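Local coordinates for hydroxyethylphosphonate dioxygenase (Streptomyces albus, PDB 6B9R) that catalyses the iron-dependent oxidative cleavage of 2-hydroxyethylphosphonate to hydroxymethylphosphonate and formate, at the interface of chains A and B. Numbering follows the deposited sequence. Chains: chain A/B, Hydroxyethylphosphonate dioxygenase.

The interface of chains A and B. Residues chain A 433-435, 438; chain B 185-188, 306.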
ATOM      1  N   ALA A 433       3.126  -7.223  14.677  1.00 21.98           N
ATOM      2  CA  ALA A 433       2.849  -8.636  14.889  1.00 25.96           C
ATOM      3  C   ALA A 433       4.070  -9.515  14.673  1.00 28.07           C
ATOM      4  O   ALA A 433       4.054 -10.678  15.085  1.00 30.71           O
ATOM      5  CB  ALA A 433       1.710  -9.099  13.971  1.00 21.92           C
ATOM      6  N   MET A 434       5.128  -8.983  14.060  1.00 31.96           N
ATOM      7  CA  MET A 434       6.317  -9.774  13.773  1.00 36.14           C
ATOM      8  C   MET A 434       7.007 -10.222  15.057  1.00 30.94           C
ATOM      9  O   MET A 434       7.021  -9.491  16.046  1.00 28.69           O
ATOM     10  CB  MET A 434       7.308  -8.964  12.949  1.00 35.69           C
ATOM     11  CG  MET A 434       6.967  -8.863  11.501  1.00 34.37           C
ATOM     12  SD  MET A 434       8.273  -7.946  10.681  1.00 33.18           S
ATOM     13  CE  MET A 434       7.660  -7.963   9.002  1.00 36.58           C
ATOM     14  N   PRO A 435       7.609 -11.410  15.060  1.00 26.30           N
ATOM     15  CA  PRO A 435       8.395 -11.833  16.225  1.00 29.13           C
ATOM     16  C   PRO A 435       9.662 -11.005  16.392  1.00 37.04           C
ATOM     17  O   PRO A 435      10.140 -10.342  15.469  1.00 28.37           O
ATOM     18  CB  PRO A 435       8.727 -13.303  15.926  1.00 33.26           C
ATOM     19  CG  PRO A 435       8.573 -13.452  14.457  1.00 25.61           C
ATOM     20  CD  PRO A 435       7.509 -12.470  14.039  1.00 34.36           C
ATOM     21  N   ALA A 438      12.646  -9.895  13.881  1.00 33.96           N
ATOM     22  CA  ALA A 438      12.255 -10.106  12.494  1.00 29.19           C
ATOM     23  C   ALA A 438      12.303  -8.818  11.680  1.00 30.54           C
ATOM     24  O   ALA A 438      12.535  -8.865  10.464  1.00 28.17           O
ATOM     25  CB  ALA A 438      10.860 -10.720  12.433  1.00 29.84           C
TER
ATOM     26  N   LEU B 185       2.261 -16.174  10.664  1.00 20.56           N
ATOM     27  CA  LEU B 185       2.823 -14.840  10.560  1.00 18.18           C
ATOM     28  C   LEU B 185       4.221 -14.848   9.936  1.00 15.69           C
ATOM     29  O   LEU B 185       4.934 -15.861   9.959  1.00 17.12           O
ATOM     30  CB  LEU B 185       2.877 -14.195  11.942  1.00 20.75           C
ATOM     31  CG  LEU B 185       1.538 -13.801  12.569  1.00 20.90           C
ATOM     32  CD1 LEU B 185       1.734 -13.371  14.026  1.00 16.42           C
ATOM     33  CD2 LEU B 185       0.866 -12.700  11.753  1.00 19.56           C
ATOM     34  N   PRO B 186       4.627 -13.715   9.369  1.00 20.51           N
ATOM     35  CA  PRO B 186       5.979 -13.596   8.814  1.00 20.30           C
ATOM     36  C   PRO B 186       7.046 -13.968   9.828  1.00 19.67           C
ATOM     37  O   PRO B 186       6.949 -13.633  11.013  1.00 18.71           O
ATOM     38  CB  PRO B 186       6.071 -12.114   8.443  1.00 22.08           C
ATOM     39  CG  PRO B 186       4.649 -11.723   8.150  1.00 18.99           C
ATOM     40  CD  PRO B 186       3.817 -12.504   9.128  1.00 22.75           C
ATOM     41  N   PHE B 187       8.061 -14.672   9.335  1.00 19.44           N
ATOM     42  CA  PHE B 187       9.288 -15.040  10.037  1.00 19.61           C
ATOM     43  C   PHE B 187       9.051 -15.985  11.214  1.00 23.06           C
ATOM     44  O   PHE B 187       9.958 -16.194  12.026  1.00 22.75           O
ATOM     45  CB  PHE B 187      10.070 -13.796  10.500  1.00 18.93           C
ATOM     46  CG  PHE B 187      10.601 -12.966   9.367  1.00 19.92           C
ATOM     47  CD1 PHE B 187      11.600 -13.460   8.547  1.00 20.54           C
ATOM     48  CD2 PHE B 187      10.077 -11.702   9.102  1.00 24.32           C
ATOM     49  CE1 PHE B 187      12.092 -12.710   7.495  1.00 22.43           C
ATOM     50  CE2 PHE B 187      10.571 -10.946   8.050  1.00 20.52           C
ATOM     51  CZ  PHE B 187      11.578 -11.452   7.252  1.00 19.18           C
ATOM     52  N   ALA B 188       7.866 -16.570  11.330  1.00 19.09           N
ATOM     53  CA  ALA B 188       7.658 -17.625  12.316  1.00 15.95           C
ATOM     54  C   ALA B 188       8.312 -18.918  11.828  1.00 18.59           C
ATOM     55  O   ALA B 188       7.952 -19.414  10.752  1.00 16.48           O
ATOM     56  CB  ALA B 188       6.168 -17.838  12.559  1.00 16.71           C
ATOM     57  N   ASP B 306       2.014 -17.502  17.064  1.00 17.87           N
ATOM     58  CA  ASP B 306       2.192 -16.840  15.768  1.00 22.05           C
ATOM     59  C   ASP B 306       1.492 -17.581  14.640  1.00 20.60           C
ATOM     60  O   ASP B 306       1.723 -17.257  13.452  1.00 17.56           O
ATOM     61  CB  ASP B 306       3.674 -16.635  15.431  1.00 17.73           C
ATOM     62  CG  ASP B 306       4.334 -15.667  16.386  1.00 24.77           C
ATOM     63  OD1 ASP B 306       3.626 -14.748  16.836  1.00 20.58           O
ATOM     64  OD2 ASP B 306       5.528 -15.823  16.705  1.00 28.53           O
TER
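This part of the two-fold interface consists of van der Waals contacts, carbon to carbon and carbon to oxygen: no nitrogen or oxygen lies within bonding reach of one across it.

The apolar part is a methyl group set against the rim of an aromatic ring. The CB of A:Ala438 sits above the ring plane of B:Phe187 but outboard of the CG–CD2 edge, 3.6 Å from CD2 and 3.7 Å from the CB that carries the ring. The ring reaches this place with CG beside the backbone N and anti to the carbonyl carbon (chi1 -66°), from a backbone of positive phi (65°). A:Met434 is fully extended beyond CB (chi2 -177°), bringing its terminal methyl CE to 4.3 Å from B:Phe187 CE2.

Other contacts set carbon against oxygen. A:Pro435, with 53 Å² hidden, rests its ring on two carbonyls: CD lies 3.3 Å from B:Pro186 O, and CG 3.9 Å from B:Phe187 O. Further round the ring, CB comes loosely within 4.1 Å of carboxylate OD2 of B:Asp306. Two carbonyls of A also meet carbon: A:Ala433 O lies 3.7 Å from B:Leu185 CD1, while A:Ala438 O stands over B:Phe187 CE2 at 3.7 Å.

Chain A contributes the end of helix 425-433, the following loop and the start of helix 438-443. Chain B supplies the loop between strands 181-184 and 190-194, the latter beginning with iron ligand B:His190, plus B:Asp306 just before strand 307-310. The C-terminal helices thus pack beside a loop adjoining the partner's metal site, in a probable dimer.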